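Local coordinates for protein urocanate hydratase (PDB 7NED) that probably adds water to thiourocanate in bacterial ergothioneine breakdown, as a urocanase-family lyase that holds NAD+ as cofactor and also binds urocanate, at residues R50-P53 against S54-I58; E296-A299 against M300-L303; I384-A387 against R388-P392. All coordinates share one frame; numbering follows the deposited sequence.

Contact 1: R50-P53 against S54-I58; sequences RNWP and SYHAI
Asn-51 and Ser-54 meet at the start of helix 52-64 and supply a clear case of the N-cap. The amide oxygen of Asn-51 is the tight point: OD1 accepts from the backbone N of Ser-54 at 2.8 Å, almost in line with its own C=O, and from Ser-54 OG, which lies above the amide plane. One oxygen thus receives two donors, which limits the rotation of the amide. The first torsion of Asn-51 (chi1 47°) sets CG between the backbone N and the carbonyl carbon, bringing OD1 back over the first turn. Next to the cap, Trp-52 and Tyr-55 lie side by side in a T-shaped stack; the indole edge faces one side of the phenol ring, with centroids 5.3 Å apart and planes at 78°. Pro-53 and His-56 form the exposed side, though even there His-56 CD2 approaches Trp-52 O at 3.0 Å, the oxygen that also accepts from His-56 N. Arg-50 turns its guanidinium away, to the carbonyls of Gln-74, Ser-75 and Gly-115. Ala-57 meets Thr-545 of the second subunit. Within the N-terminal domain, Tyr-55 packs on Leu-26 and Leu-30 of helix 17-31, and Ser-54 touches Lys-77 and Pro-78 of strand 77-83.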
ATOM      1  N   ARG A  50      -6.873  17.548   4.018  1.00 16.18           N
ATOM      2  CA  ARG A  50      -6.554  17.399   5.431  1.00 18.09           C
ATOM      3  C   ARG A  50      -7.085  18.575   6.237  1.00 16.87           C
ATOM      4  O   ARG A  50      -7.477  18.407   7.392  1.00 18.39           O
ATOM      5  CB  ARG A  50      -5.050  17.251   5.652  1.00 18.49           C
ATOM      6  CG  ARG A  50      -4.765  16.850   7.079  1.00 19.93           C
ATOM      7  CD  ARG A  50      -3.305  16.704   7.348  1.00 19.72           C
ATOM      8  NE  ARG A  50      -2.624  15.793   6.394  1.00 18.73           N
ATOM      9  CZ  ARG A  50      -1.334  15.503   6.464  1.00 19.48           C
ATOM     10  NH1 ARG A  50      -0.595  16.046   7.433  1.00 15.89           N
ATOM     11  NH2 ARG A  50      -0.765  14.722   5.552  1.00 16.70           N
ATOM     12  N   ASN A  51      -7.124  19.753   5.643  1.00 18.17           N
ATOM     13  CA  ASN A  51      -7.507  20.968   6.356  1.00 16.97           C
ATOM     14  C   ASN A  51      -7.637  22.057   5.306  1.00 18.47           C
ATOM     15  O   ASN A  51      -7.352  21.838   4.121  1.00 17.93           O
ATOM     16  CB  ASN A  51      -6.483  21.319   7.441  1.00 20.07           C
ATOM     17  CG  ASN A  51      -5.056  21.234   6.918  1.00 19.27           C
ATOM     18  OD1 ASN A  51      -4.747  21.816   5.874  1.00 18.37           O
ATOM     19  ND2 ASN A  51      -4.196  20.495   7.613  1.00 19.62           N
ATOM     20  N   TRP A  52      -8.112  23.239   5.742  1.00 20.58           N
ATOM     21  CA  TRP A  52      -8.392  24.285   4.772  1.00 19.75           C
ATOM     22  C   TRP A  52      -7.116  24.810   4.138  1.00 18.32           C
ATOM     23  O   TRP A  52      -7.080  25.034   2.921  1.00 21.00           O
ATOM     24  CB  TRP A  52      -9.222  25.418   5.392  1.00 20.15           C
ATOM     25  CG  TRP A  52     -10.632  24.995   5.574  1.00 20.57           C
ATOM     26  CD1 TRP A  52     -11.261  24.728   6.746  1.00 20.91           C
ATOM     27  CD2 TRP A  52     -11.590  24.755   4.538  1.00 20.66           C
ATOM     28  NE1 TRP A  52     -12.548  24.330   6.516  1.00 22.36           N
ATOM     29  CE2 TRP A  52     -12.792  24.360   5.169  1.00 21.61           C
ATOM     30  CE3 TRP A  52     -11.557  24.843   3.143  1.00 21.91           C
ATOM     31  CZ2 TRP A  52     -13.941  24.035   4.456  1.00 20.58           C
ATOM     32  CZ3 TRP A  52     -12.711  24.543   2.426  1.00 21.35           C
ATOM     33  CH2 TRP A  52     -13.896  24.150   3.091  1.00 22.13           C
ATOM     34  N   PRO A  53      -6.047  24.993   4.904  1.00 22.13           N
ATOM     35  CA  PRO A  53      -4.754  25.310   4.266  1.00 24.66           C
ATOM     36  C   PRO A  53      -4.386  24.325   3.163  1.00 25.30           C
ATOM     37  O   PRO A  53      -3.973  24.746   2.075  1.00 20.96           O
ATOM     38  CB  PRO A  53      -3.770  25.255   5.430  1.00 22.75           C
ATOM     39  CG  PRO A  53      -4.578  25.537   6.640  1.00 24.29           C
ATOM     40  CD  PRO A  53      -5.954  24.956   6.377  1.00 23.07           C
ATOM     41  N   SER A  54      -4.540  23.020   3.406  1.00 19.78           N
ATOM     42  CA  SER A  54      -4.253  22.051   2.348  1.00 19.17           C
ATOM     43  C   SER A  54      -5.162  22.256   1.145  1.00 20.43           C
ATOM     44  O   SER A  54      -4.714  22.186  -0.006  1.00 18.18           O
ATOM     45  CB  SER A  54      -4.407  20.632   2.893  1.00 18.31           C
ATOM     46  OG  SER A  54      -3.417  20.404   3.871  1.00 17.52           O
ATOM     47  N   TYR A  55      -6.465  22.474   1.391  1.00 18.64           N
ATOM     48  CA  TYR A  55      -7.399  22.689   0.293  1.00 15.96           C
ATOM     49  C   TYR A  55      -6.967  23.871  -0.569  1.00 17.47           C
ATOM     50  O   TYR A  55      -6.909  23.779  -1.801  1.00 16.42           O
ATOM     51  CB  TYR A  55      -8.813  22.910   0.856  1.00 17.55           C
ATOM     52  CG  TYR A  55      -9.756  23.480  -0.155  1.00 22.72           C
ATOM     53  CD1 TYR A  55     -10.473  22.646  -1.002  1.00 20.86           C
ATOM     54  CD2 TYR A  55      -9.957  24.846  -0.257  1.00 21.71           C
ATOM     55  CE1 TYR A  55     -11.360  23.165  -1.935  1.00 19.16           C
ATOM     56  CE2 TYR A  55     -10.836  25.369  -1.198  1.00 23.39           C
ATOM     57  CZ  TYR A  55     -11.534  24.521  -2.028  1.00 22.36           C
ATOM     58  OH  TYR A  55     -12.388  25.042  -2.965  1.00 28.01           O
ATOM     59  N   HIS A  56      -6.700  25.019   0.055  1.00 19.32           N
ATOM     60  CA  HIS A  56      -6.324  26.185  -0.747  1.00 19.89           C
ATOM     61  C   HIS A  56      -5.044  25.940  -1.532  1.00 20.40           C
ATOM     62  O   HIS A  56      -4.927  26.382  -2.685  1.00 20.47           O
ATOM     63  CB  HIS A  56      -6.159  27.409   0.146  1.00 19.36           C
ATOM     64  CG  HIS A  56      -7.449  27.838   0.774  1.00 21.31           C
ATOM     65  ND1 HIS A  56      -8.510  28.315   0.030  1.00 23.82           N
ATOM     66  CD2 HIS A  56      -7.857  27.837   2.063  1.00 22.93           C
ATOM     67  CE1 HIS A  56      -9.516  28.601   0.838  1.00 23.06           C
ATOM     68  NE2 HIS A  56      -9.147  28.322   2.077  1.00 22.91           N
ATOM     69  N   ALA A  57      -4.063  25.260  -0.917  1.00 18.04           N
ATOM     70  CA  ALA A  57      -2.815  24.975  -1.645  1.00 16.34           C
ATOM     71  C   ALA A  57      -3.034  23.962  -2.766  1.00 18.28           C
ATOM     72  O   ALA A  57      -2.435  24.091  -3.839  1.00 15.85           O
ATOM     73  CB  ALA A  57      -1.732  24.485  -0.677  1.00 20.58           C
ATOM     74  N   ILE A  58      -3.926  22.981  -2.573  1.00 17.37           N
ATOM     75  CA  ILE A  58      -4.306  22.108  -3.688  1.00 17.35           C
ATOM     76  C   ILE A  58      -4.938  22.920  -4.816  1.00 18.75           C
ATOM     77  O   ILE A  58      -4.601  22.742  -5.994  1.00 18.50           O
ATOM     78  CB  ILE A  58      -5.253  20.993  -3.197  1.00 17.96           C
ATOM     79  CG1 ILE A  58      -4.507  20.015  -2.278  1.00 16.23           C
ATOM     80  CG2 ILE A  58      -5.913  20.259  -4.380  1.00 15.08           C
ATOM     81  CD1 ILE A  58      -5.449  19.047  -1.547  1.00 16.42           C
TER

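Contact 2: E296-A299 against M300-L303; sequences EVEA and MLEL
Met-300 reaches back along its own helix toward Glu-296 and Val-297, and of the eight residues it is the one most covered by its neighbours in sequence. With CG anti to the carbonyl carbon (chi1 -61°), the chain runs back toward the preceding turn: CG comes 3.2 Å from Glu-296 O, and SD passes the CG2 methyl of Val-297 at 4.3 Å. The backbone N of Met-300 donates to that same oxygen of Glu-296, so one carbonyl meets both the main chain and the side chain of the residue four places on. Ala-299, second in buried surface, has only a methyl group to offer. Its CB lies beside the following peptide and turns to Tyr-238 of helix 234-243, while its carbonyl oxygen accepts from Leu-303 N at 2.8 Å and has CG of Leu-303 close by.

The stretch is regular alpha-helix, part of helix 282-305 in the Rossmann-like domain, and each of four successive carbonyls bonds to the N-H four residues ahead. Here Glu-296 lies near the cofactor, its side chain about 5 Å from the bound NAD; OE1 is hydrogen-bonded to Tyr-264 OH.

Leu-301 is the third main participant. Its CD1 methyl lies 4.2 Å from CG1 of Val-297, and the same methyl meets the carboxylate of Glu-298, with OE2 at 3.7 Å. This acidic side chain bends at chi2 (-67°) and crosses the leucine at a slant, on the exposed side of the helix. Beyond them, Leu-301 packs on Val-326, Asn-328 and Ile-332, whereas Val-297 faces Ile-317 and Ala-321 of helix 317-323.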
ATOM      1  N   GLU A 296     -28.832  -3.302  18.342  1.00 23.11           N
ATOM      2  CA  GLU A 296     -29.413  -3.315  17.012  1.00 26.81           C
ATOM      3  C   GLU A 296     -29.128  -4.632  16.303  1.00 24.11           C
ATOM      4  O   GLU A 296     -30.028  -5.219  15.695  1.00 25.80           O
ATOM      5  CB  GLU A 296     -28.899  -2.129  16.182  1.00 24.24           C
ATOM      6  CG  GLU A 296     -29.533  -2.115  14.795  1.00 19.50           C
ATOM      7  CD  GLU A 296     -29.072  -0.971  13.904  1.00 26.08           C
ATOM      8  OE1 GLU A 296     -28.316  -0.047  14.352  1.00 23.63           O
ATOM      9  OE2 GLU A 296     -29.485  -1.014  12.736  1.00 20.56           O
ATOM     10  N   VAL A 297     -27.892  -5.121  16.365  1.00 21.66           N
ATOM     11  CA  VAL A 297     -27.570  -6.351  15.649  1.00 23.49           C
ATOM     12  C   VAL A 297     -28.223  -7.567  16.312  1.00 25.22           C
ATOM     13  O   VAL A 297     -28.585  -8.536  15.636  1.00 24.27           O
ATOM     14  CB  VAL A 297     -26.045  -6.525  15.539  1.00 24.73           C
ATOM     15  CG1 VAL A 297     -25.713  -7.907  14.999  1.00 21.75           C
ATOM     16  CG2 VAL A 297     -25.453  -5.426  14.678  1.00 23.20           C
ATOM     17  N   GLU A 298     -28.369  -7.560  17.634  1.00 28.00           N
ATOM     18  CA  GLU A 298     -29.152  -8.616  18.269  1.00 26.64           C
ATOM     19  C   GLU A 298     -30.560  -8.664  17.692  1.00 25.38           C
ATOM     20  O   GLU A 298     -31.093  -9.735  17.387  1.00 28.30           O
ATOM     21  CB  GLU A 298     -29.223  -8.387  19.775  1.00 30.41           C
ATOM     22  CG  GLU A 298     -28.009  -8.893  20.517  1.00 30.62           C
ATOM     23  CD  GLU A 298     -27.914 -10.404  20.451  1.00 38.75           C
ATOM     24  OE1 GLU A 298     -28.784 -11.106  21.026  1.00 44.63           O
ATOM     25  OE2 GLU A 298     -26.903 -10.896  19.901  1.00 43.58           O
ATOM     26  N   ALA A 299     -31.181  -7.502  17.546  1.00 24.95           N
ATOM     27  CA  ALA A 299     -32.491  -7.441  16.909  1.00 24.96           C
ATOM     28  C   ALA A 299     -32.431  -7.973  15.476  1.00 26.65           C
ATOM     29  O   ALA A 299     -33.298  -8.749  15.053  1.00 25.44           O
ATOM     30  CB  ALA A 299     -33.017  -6.007  16.965  1.00 22.27           C
ATOM     31  N   MET A 300     -31.413  -7.565  14.710  1.00 23.96           N
ATOM     32  CA  MET A 300     -31.232  -8.105  13.365  1.00 25.64           C
ATOM     33  C   MET A 300     -31.108  -9.618  13.395  1.00 23.98           C
ATOM     34  O   MET A 300     -31.673 -10.315  12.542  1.00 23.98           O
ATOM     35  CB  MET A 300     -29.998  -7.463  12.721  1.00 23.30           C
ATOM     36  CG  MET A 300     -30.173  -5.948  12.611  1.00 25.45           C
ATOM     37  SD  MET A 300     -28.737  -5.123  11.861  1.00 24.10           S
ATOM     38  CE  MET A 300     -28.565  -5.941  10.276  1.00 20.78           C
ATOM     39  N   LEU A 301     -30.382 -10.145  14.342  1.00 23.32           N
ATOM     40  CA  LEU A 301     -30.200 -11.573  14.442  1.00 23.70           C
ATOM     41  C   LEU A 301     -31.549 -12.257  14.757  1.00 25.19           C
ATOM     42  O   LEU A 301     -31.860 -13.246  14.211  1.00 26.97           O
ATOM     43  CB  LEU A 301     -29.132 -11.910  15.470  1.00 25.44           C
ATOM     44  CG  LEU A 301     -27.667 -11.782  15.070  1.00 26.45           C
ATOM     45  CD1 LEU A 301     -26.789 -11.790  16.282  1.00 29.18           C
ATOM     46  CD2 LEU A 301     -27.250 -12.824  14.078  1.00 25.21           C
ATOM     47  N   GLU A 302     -32.357 -11.649  15.577  1.00 25.29           N
ATOM     48  CA  GLU A 302     -33.632 -12.232  15.884  1.00 30.10           C
ATOM     49  C   GLU A 302     -34.529 -12.185  14.652  1.00 33.73           C
ATOM     50  O   GLU A 302     -35.195 -13.140  14.344  1.00 31.23           O
ATOM     51  CB  GLU A 302     -34.258 -11.548  17.065  1.00 28.97           C
ATOM     52  CG  GLU A 302     -35.556 -12.168  17.502  1.00 36.16           C
ATOM     53  CD  GLU A 302     -35.448 -13.593  18.052  1.00 44.66           C
ATOM     54  OE1 GLU A 302     -36.419 -14.357  17.811  1.00 45.14           O
ATOM     55  OE2 GLU A 302     -34.459 -13.916  18.758  1.00 41.16           O
ATOM     56  N   LEU A 303     -34.501 -11.065  13.935  1.00 27.74           N
ATOM     57  CA  LEU A 303     -35.298 -10.944  12.742  1.00 26.92           C
ATOM     58  C   LEU A 303     -34.881 -12.000  11.729  1.00 27.86           C
ATOM     59  O   LEU A 303     -35.691 -12.571  11.055  1.00 24.92           O
ATOM     60  CB  LEU A 303     -35.276  -9.532  12.166  1.00 29.00           C
ATOM     61  CG  LEU A 303     -35.900  -8.430  13.031  1.00 27.26           C
ATOM     62  CD1 LEU A 303     -35.604  -7.032  12.556  1.00 21.17           C
ATOM     63  CD2 LEU A 303     -37.378  -8.641  13.326  1.00 26.43           C
TER

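Contact 3: I384-A387 against R388-P392; sequences IRLA and REHVP
Ala-387 and Val-391 meet where helix 378-390 of the C-terminal domain comes to its end, an example of a helix C-terminus at which the regular bonding pattern slackens. Val-391 is the first residue to leave helical backbone angles.

Among the backbone hydrogen bonds, the opening one is the straightest: Arg-388 N donates to Ile-384 O at 2.8 Å with an N-H...O angle of 170°. One residue later Glu-389 N reaches Arg-385 O at 3.2 Å, and a weak second bond leads from the same N-H to Leu-386 O. His-390 N is likewise divided, between weak bonds to Leu-386 O and Ala-387 O. Regularity returns with Val-391 N, which donates to Ala-387 O at 3.0 Å and closes the last turn although its own residue is no longer helical.

Apolar contact is slight. The CG2 methyl of Val-391 lies 4.1 Å from CB of Ala-387, on a side where Val-391 also touches Tyr-201 and Gln-133.

The one aromatic ring, the imidazole of His-390, presents its edge to Leu-386 O, while CG of Glu-389 sits over one face.

Of the charged side chains, Arg-388 passes His-364, Asp-367 and Leu-371 of helix 360-373. Its extended start (chi1 -180°) and later bend at chi3 let NE meet a water on Arg-385 O while NH1 forms a salt bridge with Glu-368. The aliphatic part of Arg-385 passes the Arg-388 guanidinium, CG 4.4 Å from NH2, while the charged atoms stay apart, Arg-385 NE 5.1 Å from Arg-388 NH2.

That water links the two arginines. It lies at the edge of the Arg-388 guanidinium, in its plane, accepting from NE at 3.0 Å and donating to Arg-385 O at 2.7 Å.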
ATOM      1  N   ILE A 384     -30.471   2.603 -16.651  1.00 16.64           N
ATOM      2  CA  ILE A 384     -30.356   3.961 -17.188  1.00 18.15           C
ATOM      3  C   ILE A 384     -31.740   4.591 -17.338  1.00 21.75           C
ATOM      4  O   ILE A 384     -31.954   5.763 -16.981  1.00 19.17           O
ATOM      5  CB  ILE A 384     -29.565   3.931 -18.513  1.00 17.79           C
ATOM      6  CG1 ILE A 384     -28.078   3.589 -18.206  1.00 17.55           C
ATOM      7  CG2 ILE A 384     -29.679   5.243 -19.290  1.00 18.13           C
ATOM      8  CD1 ILE A 384     -27.356   4.633 -17.255  1.00 15.72           C
ATOM      9  N   ARG A 385     -32.714   3.820 -17.815  1.00 21.94           N
ATOM     10  CA  ARG A 385     -34.075   4.361 -17.895  1.00 20.33           C
ATOM     11  C   ARG A 385     -34.548   4.824 -16.528  1.00 19.84           C
ATOM     12  O   ARG A 385     -35.064   5.940 -16.374  1.00 20.62           O
ATOM     13  CB  ARG A 385     -35.039   3.318 -18.466  1.00 21.57           C
ATOM     14  CG  ARG A 385     -34.801   3.092 -19.945  1.00 23.71           C
ATOM     15  CD  ARG A 385     -35.906   2.258 -20.627  1.00 26.05           C
ATOM     16  NE  ARG A 385     -35.552   2.248 -22.042  1.00 38.12           N
ATOM     17  CZ  ARG A 385     -34.905   1.245 -22.627  1.00 40.20           C
ATOM     18  NH1 ARG A 385     -34.615   0.163 -21.917  1.00 37.18           N
ATOM     19  NH2 ARG A 385     -34.585   1.307 -23.918  1.00 35.63           N
ATOM     20  N   LEU A 386     -34.336   3.991 -15.518  1.00 20.41           N
ATOM     21  CA  LEU A 386     -34.780   4.324 -14.177  1.00 20.55           C
ATOM     22  C   LEU A 386     -34.047   5.545 -13.647  1.00 20.39           C
ATOM     23  O   LEU A 386     -34.664   6.450 -13.060  1.00 18.24           O
ATOM     24  CB  LEU A 386     -34.583   3.125 -13.251  1.00 20.69           C
ATOM     25  CG  LEU A 386     -35.509   1.913 -13.430  1.00 21.90           C
ATOM     26  CD1 LEU A 386     -35.053   0.844 -12.454  1.00 21.54           C
ATOM     27  CD2 LEU A 386     -36.983   2.248 -13.251  1.00 20.46           C
ATOM     28  N   ALA A 387     -32.716   5.576 -13.817  1.00 20.09           N
ATOM     29  CA  ALA A 387     -31.933   6.667 -13.250  1.00 20.07           C
ATOM     30  C   ALA A 387     -32.267   7.987 -13.927  1.00 18.85           C
ATOM     31  O   ALA A 387     -32.422   9.016 -13.262  1.00 18.79           O
ATOM     32  CB  ALA A 387     -30.431   6.359 -13.361  1.00 19.92           C
ATOM     33  N   ARG A 388     -32.383   7.980 -15.254  1.00 19.76           N
ATOM     34  CA  ARG A 388     -32.725   9.214 -15.945  1.00 18.19           C
ATOM     35  C   ARG A 388     -34.060   9.761 -15.461  1.00 20.09           C
ATOM     36  O   ARG A 388     -34.239  10.983 -15.376  1.00 19.55           O
ATOM     37  CB  ARG A 388     -32.746   8.983 -17.454  1.00 20.65           C
ATOM     38  CG  ARG A 388     -33.089  10.247 -18.260  1.00 25.85           C
ATOM     39  CD  ARG A 388     -32.988   9.938 -19.738  1.00 29.01           C
ATOM     40  NE  ARG A 388     -33.900   8.844 -20.099  1.00 32.64           N
ATOM     41  CZ  ARG A 388     -33.866   8.198 -21.263  1.00 36.74           C
ATOM     42  NH1 ARG A 388     -32.921   8.513 -22.165  1.00 34.29           N
ATOM     43  NH2 ARG A 388     -34.732   7.213 -21.502  1.00 27.74           N
ATOM     44  N   GLU A 389     -34.990   8.872 -15.096  1.00 22.81           N
ATOM     45  CA  GLU A 389     -36.339   9.305 -14.741  1.00 22.20           C
ATOM     46  C   GLU A 389     -36.408   9.768 -13.302  1.00 23.16           C
ATOM     47  O   GLU A 389     -37.118  10.727 -13.011  1.00 23.80           O
ATOM     48  CB  GLU A 389     -37.321   8.162 -14.958  1.00 24.89           C
ATOM     49  CG  GLU A 389     -38.788   8.464 -14.580  1.00 29.61           C
ATOM     50  CD  GLU A 389     -39.428   9.546 -15.442  1.00 45.36           C
ATOM     51  OE1 GLU A 389     -40.396  10.213 -14.960  1.00 50.13           O
ATOM     52  OE2 GLU A 389     -38.948   9.743 -16.593  1.00 43.71           O
ATOM     53  N   HIS A 390     -35.623   9.158 -12.403  1.00 20.63           N
ATOM     54  CA  HIS A 390     -35.891   9.254 -10.976  1.00 20.63           C
ATOM     55  C   HIS A 390     -34.760   9.796 -10.119  1.00 21.22           C
ATOM     56  O   HIS A 390     -35.018  10.139  -8.963  1.00 20.93           O
ATOM     57  CB  HIS A 390     -36.285   7.884 -10.405  1.00 20.00           C
ATOM     58  CG  HIS A 390     -37.571   7.340 -10.959  1.00 23.81           C
ATOM     59  ND1 HIS A 390     -38.803   7.865 -10.629  1.00 24.77           N
ATOM     60  CD2 HIS A 390     -37.816   6.285 -11.771  1.00 22.01           C
ATOM     61  CE1 HIS A 390     -39.748   7.183 -11.248  1.00 28.14           C
ATOM     62  NE2 HIS A 390     -39.179   6.216 -11.944  1.00 24.69           N
ATOM     63  N   VAL A 391     -33.522   9.862 -10.601  1.00 18.20           N
ATOM     64  CA  VAL A 391     -32.403  10.317  -9.784  1.00 19.40           C
ATOM     65  C   VAL A 391     -32.236  11.811 -10.012  1.00 18.95           C
ATOM     66  O   VAL A 391     -32.014  12.228 -11.155  1.00 18.69           O
ATOM     67  CB  VAL A 391     -31.110   9.553 -10.121  1.00 22.79           C
ATOM     68  CG1 VAL A 391     -29.908  10.113  -9.342  1.00 18.72           C
ATOM     69  CG2 VAL A 391     -31.316   8.104  -9.806  1.00 20.43           C
ATOM     70  N   PRO A 392     -32.326  12.632  -8.979  1.00 21.99           N
ATOM     71  CA  PRO A 392     -32.202  14.076  -9.166  1.00 24.54           C
ATOM     72  C   PRO A 392     -30.755  14.498  -9.328  1.00 24.93           C
ATOM     73  O   PRO A 392     -29.811  13.799  -8.934  1.00 23.59           O
ATOM     74  CB  PRO A 392     -32.754  14.653  -7.862  1.00 30.14           C
ATOM     75  CG  PRO A 392     -32.301  13.600  -6.826  1.00 28.37           C
ATOM     76  CD  PRO A 392     -32.495  12.265  -7.565  1.00 24.18           C
TER
HETATM   77  O   HOH W   1     -35.909   7.216 -18.637  1.00 25.32           O

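Taken together, the three contacts sample a helix at its beginning, its interior and its end, one in each family domain. Contact 1 opens a helix of the N-terminal domain, contact 2 lies inside one of the Rossmann-like domain, and contact 3 finishes one of the C-terminal domain. None touches another: the centres of contact 1 and contact 2 are 43 Å apart, those of contact 1 and contact 3 are 35 Å apart, and those of contact 2 and contact 3 are 34 Å apart. Their relation to the ligands differs too. Contact 2 comes within about 5 Å of NAD through the side chain of Glu-296, whereas in contact 3 the side chain of Val-391 remains about 12 Å from the bound urocanate.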